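Local coordinates for alpha-actinin-like protein 1 (Schizosaccharomyces pombe, PDB 5BVR), which binds actin filaments laterally and helps form and organise the actin ring in cytokinesis, and is represented here by its N-terminal actin-binding domain of two calponin-homology domains, at residues Arg14-Trp19 against Asp216-Met221; Leu189-Ala194 against Arg202-Glu207; Phe33-Asp38 against Lys102-Leu107. All coordinates share one frame; numbering follows the deposited sequence.

Contact 1: residues Arg14-Trp19 against Asp216-Met221; sequences RTFTKW and DERSIM
Two helices of different calponin-homology (CH) domains approach most closely at Thr15 and Ser219, whose CA atoms lie 5.9 Å apart; this is the CH1-CH2 interface of a tandem actin-binding domain. Residues 14-19 belong to helix 11-25 of CH1, while 216-221 open helix 217-234 of CH2. The small side chains of Thr15 and Ser219 let the backbones come this near: Thr15 CG2, anti to its own N, lies 3.9 Å from Ser219 CB, and the two hydroxyls stand 3.5 Å apart, OG1 to OG, with Thr15 OG1 hydrogen-bonded to Val11 O. Phe16 brings its ring edge up to the root of Arg218, CZ lying 3.9 Å from Arg218 CB, and Trp109 of helix 101-117 packs on Phe16 and makes a cation-pi contact with Arg218. The extended Arg218 then leads away, its side chain within about 3 Å of a zinc ion whose site includes Asp216. OD2 of Asp216, the N-cap of its helix, accepts hydrogen bonds from Gln12 NE2 and, on opposite faces of its carboxylate plane, from two atoms of Ser219: OG lies 2.7 Å from OD2, on the anti side, and the backbone N 3.0 Å from OD2, 36° above that plane.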
ATOM      1  N   ARG A  14      -2.378  -5.066   8.895  1.00 16.85           N
ATOM      2  CA  ARG A  14      -3.656  -5.091   8.230  1.00 18.31           C
ATOM      3  C   ARG A  14      -3.583  -4.389   6.888  1.00 17.95           C
ATOM      4  O   ARG A  14      -4.140  -4.870   5.909  1.00 19.52           O
ATOM      5  CB  ARG A  14      -4.742  -4.517   9.125  1.00 20.80           C
ATOM      6  CG  ARG A  14      -5.084  -5.507  10.251  1.00 19.00           C
ATOM      7  CD  ARG A  14      -6.153  -4.966  11.183  1.00 24.26           C
ATOM      8  NE  ARG A  14      -5.681  -3.850  11.983  1.00 25.63           N
ATOM      9  CZ  ARG A  14      -6.004  -2.575  11.786  1.00 29.14           C
ATOM     10  NH1 ARG A  14      -6.836  -2.214  10.809  1.00 25.73           N
ATOM     11  NH2 ARG A  14      -5.495  -1.662  12.596  1.00 28.66           N
ATOM     12  N   THR A  15      -2.872  -3.275   6.825  1.00 16.73           N
ATOM     13  CA  THR A  15      -2.794  -2.516   5.585  1.00 16.61           C
ATOM     14  C   THR A  15      -2.030  -3.280   4.519  1.00 16.54           C
ATOM     15  O   THR A  15      -2.454  -3.353   3.348  1.00 16.96           O
ATOM     16  CB  THR A  15      -2.119  -1.151   5.819  1.00 16.34           C
ATOM     17  OG1 THR A  15      -2.883  -0.395   6.769  1.00 19.24           O
ATOM     18  CG2 THR A  15      -2.042  -0.358   4.554  1.00 18.00           C
ATOM     19  N   PHE A  16      -0.898  -3.841   4.911  1.00 16.28           N
ATOM     20  CA  PHE A  16      -0.098  -4.647   3.993  1.00 16.95           C
ATOM     21  C   PHE A  16      -0.861  -5.879   3.527  1.00 17.30           C
ATOM     22  O   PHE A  16      -0.721  -6.268   2.374  1.00 16.75           O
ATOM     23  CB  PHE A  16       1.238  -5.066   4.627  1.00 16.84           C
ATOM     24  CG  PHE A  16       2.270  -3.947   4.735  1.00 14.04           C
ATOM     25  CD1 PHE A  16       1.959  -2.601   4.470  1.00 13.81           C
ATOM     26  CD2 PHE A  16       3.573  -4.248   5.140  1.00 15.50           C
ATOM     27  CE1 PHE A  16       2.927  -1.605   4.598  1.00 14.49           C
ATOM     28  CE2 PHE A  16       4.541  -3.243   5.272  1.00 16.33           C
ATOM     29  CZ  PHE A  16       4.201  -1.902   4.989  1.00 15.93           C
ATOM     30  N   THR A  17      -1.637  -6.496   4.411  1.00 17.35           N
ATOM     31  CA  THR A  17      -2.460  -7.646   4.026  1.00 16.48           C
ATOM     32  C   THR A  17      -3.484  -7.219   2.988  1.00 17.55           C
ATOM     33  O   THR A  17      -3.666  -7.884   1.970  1.00 18.89           O
ATOM     34  CB  THR A  17      -3.159  -8.256   5.236  1.00 18.78           C
ATOM     35  OG1 THR A  17      -2.169  -8.724   6.147  1.00 19.63           O
ATOM     36  CG2 THR A  17      -4.072  -9.421   4.847  1.00 18.92           C
ATOM     37  N   LYS A  18      -4.150  -6.093   3.220  1.00 18.28           N
ATOM     38  CA  LYS A  18      -5.146  -5.621   2.268  1.00 19.17           C
ATOM     39  C   LYS A  18      -4.492  -5.290   0.912  1.00 20.03           C
ATOM     40  O   LYS A  18      -5.058  -5.620  -0.146  1.00 21.06           O
ATOM     41  CB  LYS A  18      -5.910  -4.414   2.845  1.00 21.44           C
ATOM     42  CG  LYS A  18      -6.969  -4.831   3.869  1.00 21.84           C
ATOM     43  CD  LYS A  18      -7.630  -3.664   4.565  1.00 31.15           C
ATOM     44  CE  LYS A  18      -6.997  -3.436   5.927  1.00 30.71           C
ATOM     45  NZ  LYS A  18      -7.601  -2.322   6.704  1.00 26.73           N
ATOM     46  N   TRP A  19      -3.303  -4.684   0.933  1.00 18.69           N
ATOM     47  CA  TRP A  19      -2.573  -4.374  -0.291  1.00 17.34           C
ATOM     48  C   TRP A  19      -2.261  -5.681  -1.051  1.00 16.51           C
ATOM     49  O   TRP A  19      -2.528  -5.789  -2.248  1.00 18.58           O
ATOM     50  CB  TRP A  19      -1.295  -3.592   0.036  1.00 16.54           C
ATOM     51  CG  TRP A  19      -0.456  -3.378  -1.170  1.00 17.59           C
ATOM     52  CD1 TRP A  19      -0.572  -2.373  -2.103  1.00 19.22           C
ATOM     53  CD2 TRP A  19       0.618  -4.206  -1.603  1.00 16.42           C
ATOM     54  NE1 TRP A  19       0.402  -2.522  -3.067  1.00 21.84           N
ATOM     55  CE2 TRP A  19       1.126  -3.655  -2.794  1.00 17.43           C
ATOM     56  CE3 TRP A  19       1.210  -5.360  -1.097  1.00 18.07           C
ATOM     57  CZ2 TRP A  19       2.206  -4.216  -3.468  1.00 19.11           C
ATOM     58  CZ3 TRP A  19       2.273  -5.909  -1.762  1.00 18.44           C
ATOM     59  CH2 TRP A  19       2.756  -5.351  -2.942  1.00 16.93           C
ATOM     60  N   ASP A 216       0.948   5.267  11.292  1.00 17.24           N
ATOM     61  CA  ASP A 216       1.947   4.456  10.616  1.00 18.43           C
ATOM     62  C   ASP A 216       2.253   5.005   9.227  1.00 15.91           C
ATOM     63  O   ASP A 216       1.425   4.930   8.316  1.00 14.22           O
ATOM     64  CB  ASP A 216       1.541   2.982  10.524  1.00 16.78           C
ATOM     65  CG  ASP A 216       2.663   2.136  10.003  1.00 18.40           C
ATOM     66  OD1 ASP A 216       3.689   2.046  10.707  1.00 19.82           O
ATOM     67  OD2 ASP A 216       2.564   1.609   8.867  1.00 16.93           O
ATOM     68  N   GLU A 217       3.484   5.479   9.062  1.00 15.70           N
ATOM     69  CA  GLU A 217       3.928   6.112   7.835  1.00 14.39           C
ATOM     70  C   GLU A 217       3.807   5.194   6.625  1.00 14.30           C
ATOM     71  O   GLU A 217       3.294   5.608   5.586  1.00 13.89           O
ATOM     72  CB  GLU A 217       5.375   6.564   7.980  1.00 15.73           C
ATOM     73  CG  GLU A 217       5.840   7.412   6.795  1.00 16.19           C
ATOM     74  CD  GLU A 217       7.265   7.880   6.895  1.00 23.01           C
ATOM     75  OE1 GLU A 217       8.053   7.330   7.697  1.00 31.44           O
ATOM     76  OE2 GLU A 217       7.603   8.805   6.142  1.00 20.40           O
ATOM     77  N   ARG A 218       4.310   3.973   6.730  1.00 16.27           N
ATOM     78  CA  ARG A 218       4.285   3.085   5.571  1.00 14.05           C
ATOM     79  C   ARG A 218       2.865   2.755   5.142  1.00 15.60           C
ATOM     80  O   ARG A 218       2.591   2.670   3.955  1.00 15.08           O
ATOM     81  CB  ARG A 218       5.069   1.821   5.888  1.00 14.25           C
ATOM     82  CG  ARG A 218       6.556   2.097   6.026  1.00 16.37           C
ATOM     83  CD  ARG A 218       7.387   0.886   6.471  1.00 20.37           C
ATOM     84  NE  ARG A 218       8.802   1.236   6.439  1.00 21.79           N
ATOM     85  CZ  ARG A 218       9.806   0.377   6.597  1.00 25.31           C
ATOM     86  NH1 ARG A 218       9.574  -0.915   6.809  1.00 27.10           N
ATOM     87  NH2 ARG A 218      11.055   0.821   6.524  1.00 29.83           N
ATOM     88  N   SER A 219       1.954   2.569   6.093  1.00 13.71           N
ATOM     89  CA  SER A 219       0.567   2.333   5.769  1.00 14.65           C
ATOM     90  C   SER A 219      -0.050   3.514   5.007  1.00 14.42           C
ATOM     91  O   SER A 219      -0.756   3.354   4.006  1.00 14.39           O
ATOM     92  CB  SER A 219      -0.236   2.034   7.026  1.00 15.47           C
ATOM     93  OG  SER A 219       0.250   0.877   7.659  1.00 16.10           O
ATOM     94  N   ILE A 220       0.177   4.715   5.510  1.00 14.15           N
ATOM     95  CA  ILE A 220      -0.348   5.902   4.868  1.00 12.65           C
ATOM     96  C   ILE A 220       0.221   6.017   3.461  1.00 13.68           C
ATOM     97  O   ILE A 220      -0.522   6.263   2.504  1.00 13.65           O
ATOM     98  CB  ILE A 220      -0.135   7.181   5.719  1.00 13.38           C
ATOM     99  CG1 ILE A 220      -1.059   7.117   6.931  1.00 17.01           C
ATOM    100  CG2 ILE A 220      -0.366   8.439   4.893  1.00 16.24           C
ATOM    101  CD1 ILE A 220      -0.751   8.175   7.971  1.00 16.25           C
ATOM    102  N   MET A 221       1.533   5.869   3.316  1.00 13.94           N
ATOM    103  CA  MET A 221       2.148   5.932   1.999  1.00 14.13           C
ATOM    104  C   MET A 221       1.534   4.922   1.034  1.00 14.67           C
ATOM    105  O   MET A 221       1.291   5.233  -0.129  1.00 14.87           O
ATOM    106  CB  MET A 221       3.625   5.660   2.087  1.00 15.58           C
ATOM    107  CG  MET A 221       4.437   6.780   2.734  1.00 17.56           C
ATOM    108  SD  MET A 221       6.196   6.401   2.860  1.00 20.29           S
ATOM    109  CE  MET A 221       6.512   6.252   1.108  1.00 17.83           C
TER

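Contact 2: residues Leu189-Ala194 against Arg202-Glu207; sequences LAFDIA and RLIEVE
Phe191 packs against Ile204 and Val206 inside CH2, and a salt bridge at Asp192 borders it on the partly exposed side. The contact joins helix 183-198 to the loop that leads into the short helix 206-209, and the backbones come nearest at Phe191 and Arg202. Phe191 sets out toward the loop, and its ring meets it along the CD2-CE2-CZ side. CZ lies 3.7 Å from Ile204 CD1, the two side chains crossing at about a right angle, and CD2 lies 3.7 Å from Val206 CG2. The carbonyl oxygen of Ile204 sits 3.5 Å from Phe191 CE2, approaching the ring obliquely. Tyr223 and Phe161, from helices 217-234 and 159-168, also pack edge-to-face with this ring. Were Phe191 replaced by an alanine, a gap would probably open between helix and loop, and Ile204 and Val206 would lose their aromatic partner. At the rim, Arg202 starts extended, with CG opposite its backbone N (chi1 -180°), then bends at chi3 (-65°), which turns the guanidinium back to the helix, with Phe191 O over one face. NH2 donates to Asp192 OD1 in a salt bridge, the carboxylate meeting the guanidinium at its edge with the two planes 60° apart; the modelled separation of 2.3 Å between NH2 and OD1 is too short to be taken literally. Gln188 NE2 is a second donor to that oxygen. Arg202 NH1 lies 3.6 Å from Phe191 CB, so the charged group borders the base of the buried aromatic side chain. An aromatic residue from one helix, packed against a connecting loop and the neighbouring helices, is part of the hydrophobic core of the compact, all-helical CH fold.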
ATOM      1  N   LEU A 189     -15.840  10.060   4.809  1.00 20.83           N
ATOM      2  CA  LEU A 189     -16.353  10.542   3.523  1.00 21.15           C
ATOM      3  C   LEU A 189     -15.326  10.319   2.405  1.00 21.67           C
ATOM      4  O   LEU A 189     -15.644   9.734   1.358  1.00 21.27           O
ATOM      5  CB  LEU A 189     -16.713  12.029   3.633  1.00 25.45           C
ATOM      6  CG  LEU A 189     -17.363  12.641   2.399  1.00 28.03           C
ATOM      7  CD1 LEU A 189     -18.763  12.092   2.188  1.00 29.92           C
ATOM      8  CD2 LEU A 189     -17.380  14.163   2.529  1.00 34.43           C
ATOM      9  N   ALA A 190     -14.098  10.770   2.638  1.00 18.81           N
ATOM     10  CA  ALA A 190     -13.046  10.621   1.642  1.00 19.25           C
ATOM     11  C   ALA A 190     -12.818   9.152   1.310  1.00 19.74           C
ATOM     12  O   ALA A 190     -12.764   8.787   0.134  1.00 19.14           O
ATOM     13  CB  ALA A 190     -11.758  11.262   2.120  1.00 18.28           C
ATOM     14  N   PHE A 191     -12.661   8.301   2.315  1.00 18.76           N
ATOM     15  CA  PHE A 191     -12.382   6.897   2.053  1.00 19.57           C
ATOM     16  C   PHE A 191     -13.527   6.267   1.264  1.00 19.39           C
ATOM     17  O   PHE A 191     -13.274   5.451   0.371  1.00 19.80           O
ATOM     18  CB  PHE A 191     -12.162   6.124   3.352  1.00 18.80           C
ATOM     19  CG  PHE A 191     -10.884   6.466   4.075  1.00 16.13           C
ATOM     20  CD1 PHE A 191     -10.030   7.486   3.648  1.00 14.99           C
ATOM     21  CD2 PHE A 191     -10.523   5.733   5.195  1.00 16.88           C
ATOM     22  CE1 PHE A 191      -8.841   7.753   4.360  1.00 16.99           C
ATOM     23  CE2 PHE A 191      -9.363   6.007   5.885  1.00 18.56           C
ATOM     24  CZ  PHE A 191      -8.525   7.008   5.457  1.00 17.65           C
ATOM     25  N   ASP A 192     -14.763   6.638   1.593  1.00 19.75           N
ATOM     26  CA  ASP A 192     -15.947   6.079   0.927  1.00 22.26           C
ATOM     27  C   ASP A 192     -16.029   6.538  -0.529  1.00 21.83           C
ATOM     28  O   ASP A 192     -16.258   5.737  -1.439  1.00 21.70           O
ATOM     29  CB  ASP A 192     -17.220   6.525   1.647  1.00 25.55           C
ATOM     30  CG  ASP A 192     -17.438   5.831   2.970  1.00 28.59           C
ATOM     31  OD1 ASP A 192     -16.748   4.835   3.258  1.00 32.94           O
ATOM     32  OD2 ASP A 192     -18.330   6.293   3.730  1.00 31.32           O
ATOM     33  N   ILE A 193     -15.846   7.824  -0.755  1.00 23.04           N
ATOM     34  CA  ILE A 193     -15.910   8.358  -2.106  1.00 21.30           C
ATOM     35  C   ILE A 193     -14.777   7.803  -2.969  1.00 22.14           C
ATOM     36  O   ILE A 193     -15.009   7.390  -4.109  1.00 20.69           O
ATOM     37  CB  ILE A 193     -15.888   9.880  -2.096  1.00 22.97           C
ATOM     38  CG1 ILE A 193     -17.183  10.409  -1.479  1.00 23.42           C
ATOM     39  CG2 ILE A 193     -15.725  10.425  -3.499  1.00 21.65           C
ATOM     40  CD1 ILE A 193     -17.160  11.899  -1.212  1.00 25.40           C
ATOM     41  N   ALA A 194     -13.558   7.787  -2.439  1.00 18.30           N
ATOM     42  CA  ALA A 194     -12.413   7.192  -3.138  1.00 17.77           C
ATOM     43  C   ALA A 194     -12.721   5.772  -3.596  1.00 22.40           C
ATOM     44  O   ALA A 194     -12.454   5.391  -4.740  1.00 20.49           O
ATOM     45  CB  ALA A 194     -11.196   7.197  -2.232  1.00 19.47           C
ATOM     46  N   ARG A 202      -9.894   0.400  -0.112  1.00 19.85           N
ATOM     47  CA  ARG A 202      -9.837   0.890   1.253  1.00 23.06           C
ATOM     48  C   ARG A 202      -8.757   0.151   2.035  1.00 19.58           C
ATOM     49  O   ARG A 202      -9.056  -0.798   2.772  1.00 25.32           O
ATOM     50  CB  ARG A 202     -11.192   0.681   1.909  1.00 31.68           C
ATOM     51  CG  ARG A 202     -11.282   1.153   3.340  1.00 44.37           C
ATOM     52  CD  ARG A 202     -12.605   0.733   3.932  1.00 51.33           C
ATOM     53  NE  ARG A 202     -13.687   1.420   3.245  1.00 53.34           N
ATOM     54  CZ  ARG A 202     -14.188   2.591   3.624  1.00 48.50           C
ATOM     55  NH1 ARG A 202     -13.731   3.208   4.705  1.00 55.05           N
ATOM     56  NH2 ARG A 202     -15.162   3.139   2.923  1.00 46.27           N
ATOM     57  N   LEU A 203      -7.512   0.572   1.881  1.00 17.05           N
ATOM     58  CA  LEU A 203      -6.399  -0.124   2.506  1.00 17.21           C
ATOM     59  C   LEU A 203      -6.230   0.176   3.990  1.00 18.80           C
ATOM     60  O   LEU A 203      -5.536  -0.579   4.664  1.00 19.71           O
ATOM     61  CB  LEU A 203      -5.078   0.187   1.785  1.00 15.74           C
ATOM     62  CG  LEU A 203      -5.057  -0.185   0.298  1.00 15.83           C
ATOM     63  CD1 LEU A 203      -3.660   0.023  -0.257  1.00 17.12           C
ATOM     64  CD2 LEU A 203      -5.503  -1.638   0.015  1.00 18.54           C
ATOM     65  N   ILE A 204      -6.794   1.292   4.466  1.00 19.47           N
ATOM     66  CA  ILE A 204      -6.690   1.685   5.872  1.00 19.17           C
ATOM     67  C   ILE A 204      -8.063   2.020   6.418  1.00 19.69           C
ATOM     68  O   ILE A 204      -8.930   2.499   5.701  1.00 20.60           O
ATOM     69  CB  ILE A 204      -5.717   2.863   6.082  1.00 20.10           C
ATOM     70  CG1 ILE A 204      -6.158   4.105   5.308  1.00 21.28           C
ATOM     71  CG2 ILE A 204      -4.332   2.463   5.701  1.00 25.89           C
ATOM     72  CD1 ILE A 204      -5.242   5.305   5.511  1.00 28.74           C
ATOM     73  N   GLU A 205      -8.256   1.739   7.700  1.00 20.51           N
ATOM     74  CA  GLU A 205      -9.509   2.052   8.357  1.00 20.80           C
ATOM     75  C   GLU A 205      -9.438   3.491   8.857  1.00 19.60           C
ATOM     76  O   GLU A 205      -8.345   4.019   9.139  1.00 18.72           O
ATOM     77  CB  GLU A 205      -9.739   1.132   9.556  1.00 21.11           C
ATOM     78  CG  GLU A 205      -9.590  -0.368   9.284  1.00 24.56           C
ATOM     79  CD  GLU A 205     -10.786  -0.956   8.591  1.00 42.54           C
ATOM     80  OE1 GLU A 205     -11.692  -0.185   8.208  1.00 38.96           O
ATOM     81  OE2 GLU A 205     -10.824  -2.201   8.438  1.00 48.18           O
ATOM     82  N   VAL A 206     -10.597   4.128   8.953  1.00 21.93           N
ATOM     83  CA  VAL A 206     -10.648   5.480   9.473  1.00 19.98           C
ATOM     84  C   VAL A 206      -9.930   5.562  10.832  1.00 19.75           C
ATOM     85  O   VAL A 206      -9.116   6.476  11.064  1.00 20.82           O
ATOM     86  CB  VAL A 206     -12.112   5.956   9.585  1.00 21.18           C
ATOM     87  CG1 VAL A 206     -12.225   7.233  10.419  1.00 23.01           C
ATOM     88  CG2 VAL A 206     -12.692   6.141   8.179  1.00 23.30           C
ATOM     89  N   GLU A 207     -10.210   4.614  11.727  1.00 19.39           N
ATOM     90  CA  GLU A 207      -9.636   4.656  13.067  1.00 20.34           C
ATOM     91  C   GLU A 207      -8.127   4.446  13.064  1.00 19.72           C
ATOM     92  O   GLU A 207      -7.450   4.726  14.054  1.00 21.87           O
ATOM     93  CB  GLU A 207     -10.368   3.687  14.006  1.00 30.04           C
ATOM     94  CG  GLU A 207     -10.342   2.222  13.586  1.00 36.14           C
ATOM     95  CD  GLU A 207     -11.499   1.805  12.664  1.00 52.28           C
ATOM     96  OE1 GLU A 207     -12.091   2.665  11.968  1.00 35.00           O
ATOM     97  OE2 GLU A 207     -11.818   0.592  12.641  1.00 59.06           O
TER

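Contact 3: residues Phe33-Asp38 against Lys102-Leu107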
ATOM      1  N   PHE A  33      -4.923 -14.087   5.029  1.00 23.48           N
ATOM      2  CA  PHE A  33      -5.681 -13.714   6.226  1.00 27.41           C
ATOM      3  C   PHE A  33      -4.754 -13.457   7.404  1.00 27.29           C
ATOM      4  O   PHE A  33      -5.064 -12.647   8.288  1.00 27.76           O
ATOM      5  CB  PHE A  33      -6.687 -14.812   6.554  1.00 33.55           C
ATOM      6  CG  PHE A  33      -7.751 -14.968   5.507  1.00 34.67           C
ATOM      7  CD1 PHE A  33      -8.808 -14.083   5.456  1.00 36.94           C
ATOM      8  CD2 PHE A  33      -7.676 -15.972   4.560  1.00 43.68           C
ATOM      9  CE1 PHE A  33      -9.788 -14.208   4.496  1.00 38.38           C
ATOM     10  CE2 PHE A  33      -8.660 -16.102   3.591  1.00 42.25           C
ATOM     11  CZ  PHE A  33      -9.713 -15.215   3.565  1.00 40.37           C
ATOM     12  N   ASP A  34      -3.610 -14.130   7.402  1.00 21.96           N
ATOM     13  CA  ASP A  34      -2.639 -14.034   8.486  1.00 23.80           C
ATOM     14  C   ASP A  34      -1.233 -14.151   7.928  1.00 25.48           C
ATOM     15  O   ASP A  34      -0.790 -15.243   7.545  1.00 24.81           O
ATOM     16  CB  ASP A  34      -2.899 -15.148   9.511  1.00 24.90           C
ATOM     17  CG  ASP A  34      -2.028 -15.027  10.758  1.00 37.11           C
ATOM     18  OD1 ASP A  34      -1.101 -14.190  10.785  1.00 32.67           O
ATOM     19  OD2 ASP A  34      -2.269 -15.800  11.714  1.00 42.23           O
ATOM     20  N   LEU A  35      -0.534 -13.021   7.865  1.00 25.78           N
ATOM     21  CA  LEU A  35       0.816 -13.007   7.312  1.00 23.75           C
ATOM     22  C   LEU A  35       1.810 -13.843   8.109  1.00 25.83           C
ATOM     23  O   LEU A  35       2.889 -14.134   7.601  1.00 30.53           O
ATOM     24  CB  LEU A  35       1.325 -11.570   7.193  1.00 23.93           C
ATOM     25  CG  LEU A  35       0.742 -10.777   6.022  1.00 22.35           C
ATOM     26  CD1 LEU A  35       1.121  -9.308   6.173  1.00 25.39           C
ATOM     27  CD2 LEU A  35       1.236 -11.329   4.697  1.00 26.18           C
ATOM     28  N   ARG A  36       1.459 -14.242   9.323  1.00 33.82           N
ATOM     29  CA  ARG A  36       2.338 -15.114  10.100  1.00 34.25           C
ATOM     30  C   ARG A  36       2.389 -16.512   9.520  1.00 40.34           C
ATOM     31  O   ARG A  36       3.391 -17.214   9.671  1.00 45.06           O
ATOM     32  CB  ARG A  36       1.883 -15.214  11.555  1.00 37.90           C
ATOM     33  CG  ARG A  36       2.096 -13.962  12.346  1.00 43.52           C
ATOM     34  CD  ARG A  36       1.641 -14.123  13.788  1.00 52.81           C
ATOM     35  NE  ARG A  36       1.824 -12.879  14.533  1.00 64.08           N
ATOM     36  CZ  ARG A  36       1.360 -12.649  15.757  1.00 69.43           C
ATOM     37  NH1 ARG A  36       0.672 -13.583  16.407  1.00 73.56           N
ATOM     38  NH2 ARG A  36       1.585 -11.476  16.335  1.00 64.21           N
ATOM     39  N   LYS A  37       1.307 -16.918   8.864  1.00 27.10           N
ATOM     40  CA  LYS A  37       1.163 -18.304   8.444  1.00 24.41           C
ATOM     41  C   LYS A  37       0.988 -18.473   6.947  1.00 22.99           C
ATOM     42  O   LYS A  37       1.461 -19.453   6.373  1.00 26.91           O
ATOM     43  CB  LYS A  37      -0.048 -18.940   9.145  1.00 38.62           C
ATOM     44  CG  LYS A  37       0.091 -19.077  10.652  1.00 47.14           C
ATOM     45  CD  LYS A  37       1.106 -20.144  11.035  1.00 47.23           C
ATOM     46  CE  LYS A  37       1.299 -20.215  12.551  1.00 53.28           C
ATOM     47  NZ  LYS A  37       1.780 -18.911  13.121  1.00 58.95           N
ATOM     48  N   ASP A  38       0.318 -17.517   6.304  1.00 23.12           N
ATOM     49  CA  ASP A  38      -0.209 -17.771   4.959  1.00 22.01           C
ATOM     50  C   ASP A  38       0.824 -17.656   3.836  1.00 24.56           C
ATOM     51  O   ASP A  38       0.530 -18.004   2.697  1.00 26.13           O
ATOM     52  CB  ASP A  38      -1.408 -16.871   4.652  1.00 21.70           C
ATOM     53  CG  ASP A  38      -2.603 -17.155   5.556  1.00 26.17           C
ATOM     54  OD1 ASP A  38      -2.629 -18.207   6.228  1.00 34.53           O
ATOM     55  OD2 ASP A  38      -3.520 -16.321   5.591  1.00 29.88           O
ATOM     56  N   LYS A 102       7.946  -9.743  11.797  1.00 20.09           N
ATOM     57  CA  LYS A 102       8.719  -8.521  11.595  1.00 20.07           C
ATOM     58  C   LYS A 102       9.428  -8.533  10.243  1.00 18.77           C
ATOM     59  O   LYS A 102       9.378  -7.556   9.480  1.00 17.69           O
ATOM     60  CB  LYS A 102       9.753  -8.351  12.704  1.00 23.32           C
ATOM     61  CG  LYS A 102      10.560  -7.065  12.593  1.00 25.17           C
ATOM     62  CD  LYS A 102      11.725  -7.086  13.563  1.00 37.88           C
ATOM     63  CE  LYS A 102      12.548  -5.823  13.464  1.00 45.88           C
ATOM     64  NZ  LYS A 102      11.774  -4.640  13.923  1.00 55.75           N
ATOM     65  N   LEU A 103      10.069  -9.655   9.932  1.00 18.09           N
ATOM     66  CA  LEU A 103      10.835  -9.734   8.693  1.00 18.56           C
ATOM     67  C   LEU A 103       9.904  -9.822   7.500  1.00 17.78           C
ATOM     68  O   LEU A 103      10.186  -9.254   6.459  1.00 16.71           O
ATOM     69  CB  LEU A 103      11.805 -10.912   8.733  1.00 17.90           C
ATOM     70  CG  LEU A 103      12.905 -10.789   9.792  1.00 21.38           C
ATOM     71  CD1 LEU A 103      13.835 -11.999   9.723  1.00 21.96           C
ATOM     72  CD2 LEU A 103      13.704  -9.517   9.612  1.00 27.77           C
ATOM     73  N   ILE A 104       8.768 -10.477   7.667  1.00 16.52           N
ATOM     74  CA  ILE A 104       7.770 -10.555   6.613  1.00 15.76           C
ATOM     75  C   ILE A 104       7.219  -9.164   6.267  1.00 17.74           C
ATOM     76  O   ILE A 104       7.127  -8.817   5.097  1.00 16.37           O
ATOM     77  CB  ILE A 104       6.650 -11.538   6.992  1.00 16.27           C
ATOM     78  CG1 ILE A 104       7.167 -12.986   6.860  1.00 18.03           C
ATOM     79  CG2 ILE A 104       5.443 -11.338   6.085  1.00 18.85           C
ATOM     80  CD1 ILE A 104       6.273 -14.014   7.504  1.00 18.39           C
ATOM     81  N   LEU A 105       6.884  -8.363   7.281  1.00 16.60           N
ATOM     82  CA  LEU A 105       6.371  -7.014   7.020  1.00 15.14           C
ATOM     83  C   LEU A 105       7.430  -6.177   6.351  1.00 16.88           C
ATOM     84  O   LEU A 105       7.097  -5.369   5.468  1.00 17.82           O
ATOM     85  CB  LEU A 105       5.878  -6.341   8.292  1.00 17.61           C
ATOM     86  CG  LEU A 105       4.634  -6.995   8.900  1.00 19.35           C
ATOM     87  CD1 LEU A 105       4.255  -6.267  10.175  1.00 24.70           C
ATOM     88  CD2 LEU A 105       3.445  -7.056   7.927  1.00 23.04           C
ATOM     89  N   GLY A 106       8.687  -6.327   6.769  1.00 16.33           N
ATOM     90  CA  GLY A 106       9.813  -5.664   6.123  1.00 17.61           C
ATOM     91  C   GLY A 106       9.927  -5.985   4.643  1.00 18.22           C
ATOM     92  O   GLY A 106      10.163  -5.114   3.810  1.00 18.72           O
ATOM     93  N   LEU A 107       9.770  -7.258   4.325  1.00 17.13           N
ATOM     94  CA  LEU A 107       9.853  -7.689   2.957  1.00 15.82           C
ATOM     95  C   LEU A 107       8.706  -7.116   2.131  1.00 18.47           C
ATOM     96  O   LEU A 107       8.927  -6.631   1.027  1.00 16.96           O
ATOM     97  CB  LEU A 107       9.841  -9.206   2.884  1.00 18.69           C
ATOM     98  CG  LEU A 107      10.006  -9.807   1.487  1.00 21.10           C
ATOM     99  CD1 LEU A 107      11.314  -9.386   0.858  1.00 26.22           C
ATOM    100  CD2 LEU A 107       9.903 -11.313   1.571  1.00 24.22           C
TER
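Leu35 carries the loop side of this contact, meeting Ile104 and Leu105 of helix 101-117, and the residues around it fix the shape of the loop. At its start, the backbone N atoms of Phe33 and Asp34 both donate to Asp38 OD2: Phe33 N lies 2.7 Å from Asp38 OD2, nearly along its C-O direction, while Asp34 N comes from 56° above the carboxylate plane. Asp34 OD1 in turn accepts from Arg36 N at 2.9 Å, an Asx turn that folds the chain round Leu35. With CG anti to its carbonyl carbon (chi1 -76°), Leu35 puts CD1 3.7 Å from Leu105 CD2. Its carbonyl oxygen lies 3.4 Å from Ile104 CD1, and CB stands 4.3 Å from Ile104 CG2, so the isoleucine packs mainly on backbone. Thr17 and Asn13 of helix 11-25 also touch Leu35. Past Arg36, whose side chain starts away from the helix, Asp34 O accepts from both Lys37 N and Asp38 N, backbone bonds distinct from that of the Asx turn. The contact joins the loop between helices 11-25 and 43-53 to a helix of CH1 whose residues 102-107 lie in the actin-binding region.

Contact 1 lies near the centre of the chain and joins CH1 to CH2, whereas contacts 2 and 3 each hold a loop against a helix within one domain, CH2 and CH1 respectively. Both are nested along the chain inside the loop that contact 1 closes, and both touch it, through Thr15 beside Ile204 and Thr17 beside Leu35, while their own centres lie about 24 Å apart. The chemistry follows position: contact 1 is buried, with small hydroxyl residues beside an aromatic edge packed on the root of an arginine; contact 2 combines an aromatic core with a salt bridge at its rim; contact 3 is buried and aliphatic, with side-chain hydrogen bonds within its loop.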